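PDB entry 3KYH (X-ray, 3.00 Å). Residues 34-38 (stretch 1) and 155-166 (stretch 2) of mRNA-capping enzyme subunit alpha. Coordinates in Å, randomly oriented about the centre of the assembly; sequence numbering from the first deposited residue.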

ATOM      1  N   LYS C  34      44.742 -18.200   1.443  1.00104.03           N
ATOM      2  CA  LYS C  34      46.017 -18.473   2.087  1.00103.50           C
ATOM      3  C   LYS C  34      46.907 -19.333   1.205  1.00101.52           C
ATOM      4  O   LYS C  34      48.102 -19.044   1.084  1.00 96.15           O
ATOM      5  N   LEU C  35      46.305 -20.331   0.554  1.00100.91           N
ATOM      6  CA  LEU C  35      47.013 -21.288  -0.307  1.00102.64           C
ATOM      7  C   LEU C  35      47.847 -20.631  -1.415  1.00106.09           C
ATOM      8  O   LEU C  35      48.798 -21.238  -1.923  1.00108.58           O
ATOM      9  N   LEU C  36      47.505 -19.394  -1.773  1.00105.09           N
ATOM     10  CA  LEU C  36      48.283 -18.621  -2.738  1.00105.96           C
ATOM     11  C   LEU C  36      48.697 -17.260  -2.166  1.00106.46           C
ATOM     12  O   LEU C  36      49.032 -16.337  -2.912  1.00107.02           O
ATOM     13  N   ASN C  37      48.694 -17.157  -0.838  1.00108.88           N
ATOM     14  CA  ASN C  37      49.113 -15.949  -0.098  1.00112.74           C
ATOM     15  C   ASN C  37      48.575 -14.590  -0.595  1.00109.61           C
ATOM     16  O   ASN C  37      49.334 -13.633  -0.818  1.00105.21           O
ATOM     17  N   SER C  38      47.251 -14.549  -0.769  1.00107.87           N
ATOM     18  CA  SER C  38      46.475 -13.338  -1.075  1.00109.09           C
ATOM     19  C   SER C  38      44.981 -13.647  -0.999  1.00108.09           C
ATOM     20  O   SER C  38      44.520 -14.599  -1.634  1.00111.68           O
ATOM     21  N   CYS C 155      48.818 -24.874 -13.699  1.00 92.94           N
ATOM     22  CA  CYS C 155      48.533 -25.266 -12.329  1.00 99.64           C
ATOM     23  C   CYS C 155      49.363 -24.343 -11.453  1.00100.72           C
ATOM     24  O   CYS C 155      50.554 -24.117 -11.738  1.00102.82           O
ATOM     25  N   LEU C 156      48.739 -23.831 -10.392  1.00 96.20           N
ATOM     26  CA  LEU C 156      49.381 -22.881  -9.487  1.00 96.71           C
ATOM     27  C   LEU C 156      49.430 -23.312  -8.021  1.00105.15           C
ATOM     28  O   LEU C 156      49.883 -22.547  -7.152  1.00108.69           O
ATOM     29  N   ALA C 157      48.941 -24.525  -7.755  1.00107.58           N
ATOM     30  CA  ALA C 157      49.092 -25.176  -6.447  1.00103.76           C
ATOM     31  C   ALA C 157      49.205 -26.682  -6.596  1.00101.66           C
ATOM     32  O   ALA C 157      48.379 -27.315  -7.247  1.00 99.23           O
ATOM     33  N   ILE C 158      50.273 -27.237  -6.033  1.00103.16           N
ATOM     34  CA  ILE C 158      50.402 -28.683  -5.897  1.00 98.29           C
ATOM     35  C   ILE C 158      50.811 -29.045  -4.472  1.00100.68           C
ATOM     36  O   ILE C 158      51.746 -28.455  -3.903  1.00102.64           O
ATOM     37  N   ASN C 159      50.035 -29.967  -3.904  1.00 95.65           N
ATOM     38  CA  ASN C 159      50.208 -30.469  -2.548  1.00 85.42           C
ATOM     39  C   ASN C 159      50.662 -29.424  -1.530  1.00 83.48           C
ATOM     40  O   ASN C 159      51.832 -29.386  -1.132  1.00 74.23           O
ATOM     41  N   GLY C 160      49.718 -28.517  -1.243  1.00 81.25           N
ATOM     42  CA  GLY C 160      49.859 -27.361  -0.354  1.00 77.78           C
ATOM     43  C   GLY C 160      50.841 -26.292  -0.801  1.00 79.95           C
ATOM     44  O   GLY C 160      50.736 -25.140  -0.383  1.00 81.25           O
ATOM     45  N   ARG C 161      51.800 -26.681  -1.638  1.00 86.44           N
ATOM     46  CA  ARG C 161      52.862 -25.804  -2.135  1.00 93.40           C
ATOM     47  C   ARG C 161      52.313 -24.838  -3.206  1.00 91.72           C
ATOM     48  O   ARG C 161      51.858 -25.264  -4.276  1.00 87.74           O
ATOM     49  N   CYS C 162      52.277 -23.548  -2.863  1.00 93.47           N
ATOM     50  CA  CYS C 162      51.905 -22.481  -3.808  1.00 94.47           C
ATOM     51  C   CYS C 162      52.878 -22.426  -4.984  1.00 95.08           C
ATOM     52  O   CYS C 162      54.000 -21.907  -4.873  1.00 93.31           O
ATOM     53  N   LEU C 163      52.441 -23.002  -6.098  1.00 94.63           N
ATOM     54  CA  LEU C 163      53.190 -22.910  -7.346  1.00 96.07           C
ATOM     55  C   LEU C 163      52.735 -21.700  -8.193  1.00 92.62           C
ATOM     56  O   LEU C 163      52.384 -21.854  -9.352  1.00 94.08           O
ATOM     57  N   THR C 164      52.687 -20.510  -7.597  1.00 94.21           N
ATOM     58  CA  THR C 164      52.387 -19.269  -8.323  1.00 92.68           C
ATOM     59  C   THR C 164      53.706 -18.625  -8.755  1.00 96.31           C
ATOM     60  O   THR C 164      53.985 -18.525  -9.949  1.00 89.65           O
ATOM     61  N   GLN C 165      54.535 -18.272  -7.767  1.00102.14           N
ATOM     62  CA  GLN C 165      55.712 -17.414  -7.931  1.00107.51           C
ATOM     63  C   GLN C 165      56.824 -17.983  -8.821  1.00114.89           C
ATOM     64  O   GLN C 165      57.856 -17.326  -9.046  1.00116.38           O
ATOM     65  N   SER C 166      56.558 -19.176  -9.362  1.00118.72           N
ATOM     66  CA  SER C 166      57.483 -19.986 -10.159  1.00118.93           C
ATOM     67  C   SER C 166      57.157 -19.965 -11.656  1.00114.68           C
ATOM     68  O   SER C 166      55.973 -19.950 -12.015  1.00113.12           O
TER

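A helix end can pack on a hairpin and the loop after it largely through leucine side chains, without a hydrogen bond between them, and this part of the capping enzyme alpha subunit is an example. As the helix gives way to loop, Leu35 and Leu36 have CA-to-CB bonds that run sideways to the second stretch, but their ends come nearer, and CD2 of each makes close contacts. Leu35 does this with chi1 at -140°, between wells, and chi2 t: its CD2 lies 3.7 Å from Ala157 CB and 3.6 Å from Gly160 O, within the type I' turn from Ile158 to Arg161. Leu36, m at chi1 and t at chi2, sends CD2 into a buried pocket, 3.8 Å from Leu156 CD2, 4.1 Å from Cys162 SG and 3.2 Å from Thr164 OG1. Leu156 is p, with chi2 off-well at 32°, and its tip too comes nearer than its CA-to-CB bond suggests.

From the second stretch, Ala157, Cys162 and Thr164 point toward the leucines, whereas Ile158, Arg161 and Leu163 point away. Cys162 is t, and its CB sits 3.3 Å from Leu35 O. At the exposed margin Asn37, with chi1 p, brings OD1 within 3.7 Å of Gln165 NE2, a polar approach rather than a hydrogen bond. The two stretches together bury 335 Å², with no hydrogen bond between them.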

ATOM      1  CB  LYS C  34      45.802 -19.109   3.469  1.00107.49           C
ATOM      2  CG  LYS C  34      45.116 -18.200   4.508  1.00108.38           C
ATOM      3  CD  LYS C  34      46.107 -17.311   5.279  1.00109.24           C
ATOM      4  CE  LYS C  34      45.532 -15.922   5.579  1.00 99.94           C
ATOM      5  NZ  LYS C  34      45.246 -15.162   4.317  1.00 86.12           N
ATOM      6  CB  LEU C  35      46.037 -22.313  -0.902  1.00102.29           C
ATOM      7  CG  LEU C  35      46.379 -23.809  -1.046  1.00106.27           C
ATOM      8  CD1 LEU C  35      45.200 -24.567  -1.658  1.00104.91           C
ATOM      9  CD2 LEU C  35      47.654 -24.135  -1.830  1.00 98.36           C
ATOM     10  CB  LEU C  36      47.506 -18.457  -4.053  1.00109.65           C
ATOM     11  CG  LEU C  36      46.965 -19.690  -4.788  1.00112.27           C
ATOM     12  CD1 LEU C  36      45.749 -19.322  -5.665  1.00 96.10           C
ATOM     13  CD2 LEU C  36      48.060 -20.427  -5.577  1.00 95.01           C
ATOM     14  CB  ASN C  37      50.627 -15.951   0.275  1.00114.75           C
ATOM     15  CG  ASN C  37      51.568 -16.162  -0.928  1.00114.38           C
ATOM     16  OD1 ASN C  37      51.645 -15.334  -1.847  1.00 97.38           O
ATOM     17  ND2 ASN C  37      52.323 -17.262  -0.889  1.00107.55           N
ATOM     18  CB  SER C  38      46.814 -12.742  -2.441  1.00108.99           C
ATOM     19  OG  SER C  38      46.389 -11.391  -2.481  1.00116.38           O
ATOM     20  CB  CYS C 155      48.986 -26.715 -12.114  1.00106.08           C
ATOM     21  SG  CYS C 155      48.329 -27.580 -10.663  1.00123.24           S
ATOM     22  CB  LEU C 156      48.787 -21.473  -9.636  1.00 97.66           C
ATOM     23  CG  LEU C 156      47.298 -21.109  -9.712  1.00 93.50           C
ATOM     24  CD1 LEU C 156      46.373 -22.003  -8.916  1.00 91.82           C
ATOM     25  CD2 LEU C 156      47.150 -19.710  -9.191  1.00 94.45           C
ATOM     26  CB  ALA C 157      47.952 -24.821  -5.499  1.00100.73           C
ATOM     27  CB  ILE C 158      51.280 -29.359  -7.000  1.00 96.52           C
ATOM     28  CG1 ILE C 158      50.814 -30.798  -7.210  1.00 96.01           C
ATOM     29  CG2 ILE C 158      52.799 -29.315  -6.713  1.00 88.11           C
ATOM     30  CD1 ILE C 158      49.820 -30.965  -8.343  1.00120.55           C
ATOM     31  CB  ASN C 159      51.016 -31.762  -2.560  1.00 83.97           C
ATOM     32  CG  ASN C 159      50.186 -32.948  -3.027  1.00 84.14           C
ATOM     33  OD1 ASN C 159      48.961 -32.993  -2.822  1.00 86.79           O
ATOM     34  ND2 ASN C 159      50.850 -33.920  -3.644  1.00 88.67           N
ATOM     35  CB  ARG C 161      54.086 -26.666  -2.569  1.00 95.00           C
ATOM     36  CG  ARG C 161      55.027 -26.128  -3.682  1.00 98.09           C
ATOM     37  CD  ARG C 161      56.421 -26.821  -3.711  1.00 86.30           C
ATOM     38  NE  ARG C 161      57.336 -26.162  -4.653  1.00 60.41           N
ATOM     39  CZ  ARG C 161      57.816 -24.918  -4.533  1.00 78.45           C
ATOM     40  NH1 ARG C 161      57.525 -24.150  -3.490  1.00107.29           N
ATOM     41  NH2 ARG C 161      58.600 -24.416  -5.472  1.00 74.32           N
ATOM     42  CB  CYS C 162      51.837 -21.106  -3.124  1.00 95.39           C
ATOM     43  SG  CYS C 162      51.901 -19.683  -4.265  1.00 88.58           S
ATOM     44  CB  LEU C 163      53.116 -24.249  -8.112  1.00 95.30           C
ATOM     45  CG  LEU C 163      54.212 -25.332  -7.974  1.00 96.31           C
ATOM     46  CD1 LEU C 163      53.830 -26.605  -8.719  1.00 85.83           C
ATOM     47  CD2 LEU C 163      55.598 -24.870  -8.455  1.00 96.01           C
ATOM     48  CB  THR C 164      51.632 -18.237  -7.444  1.00 92.44           C
ATOM     49  OG1 THR C 164      50.520 -18.855  -6.784  1.00 94.62           O
ATOM     50  CG2 THR C 164      51.133 -17.069  -8.276  1.00104.72           C
ATOM     51  CB  GLN C 165      56.249 -17.028  -6.548  1.00107.69           C
ATOM     52  CG  GLN C 165      55.536 -15.882  -5.831  1.00109.57           C
ATOM     53  CD  GLN C 165      54.028 -15.902  -6.002  1.00120.38           C
ATOM     54  OE1 GLN C 165      53.512 -15.486  -7.040  1.00117.27           O
ATOM     55  NE2 GLN C 165      53.317 -16.381  -4.984  1.00122.00           N
ATOM     56  CB  SER C 166      57.422 -21.434  -9.654  1.00122.33           C
ATOM     57  OG  SER C 166      56.067 -21.859  -9.518  1.00127.04           O
TER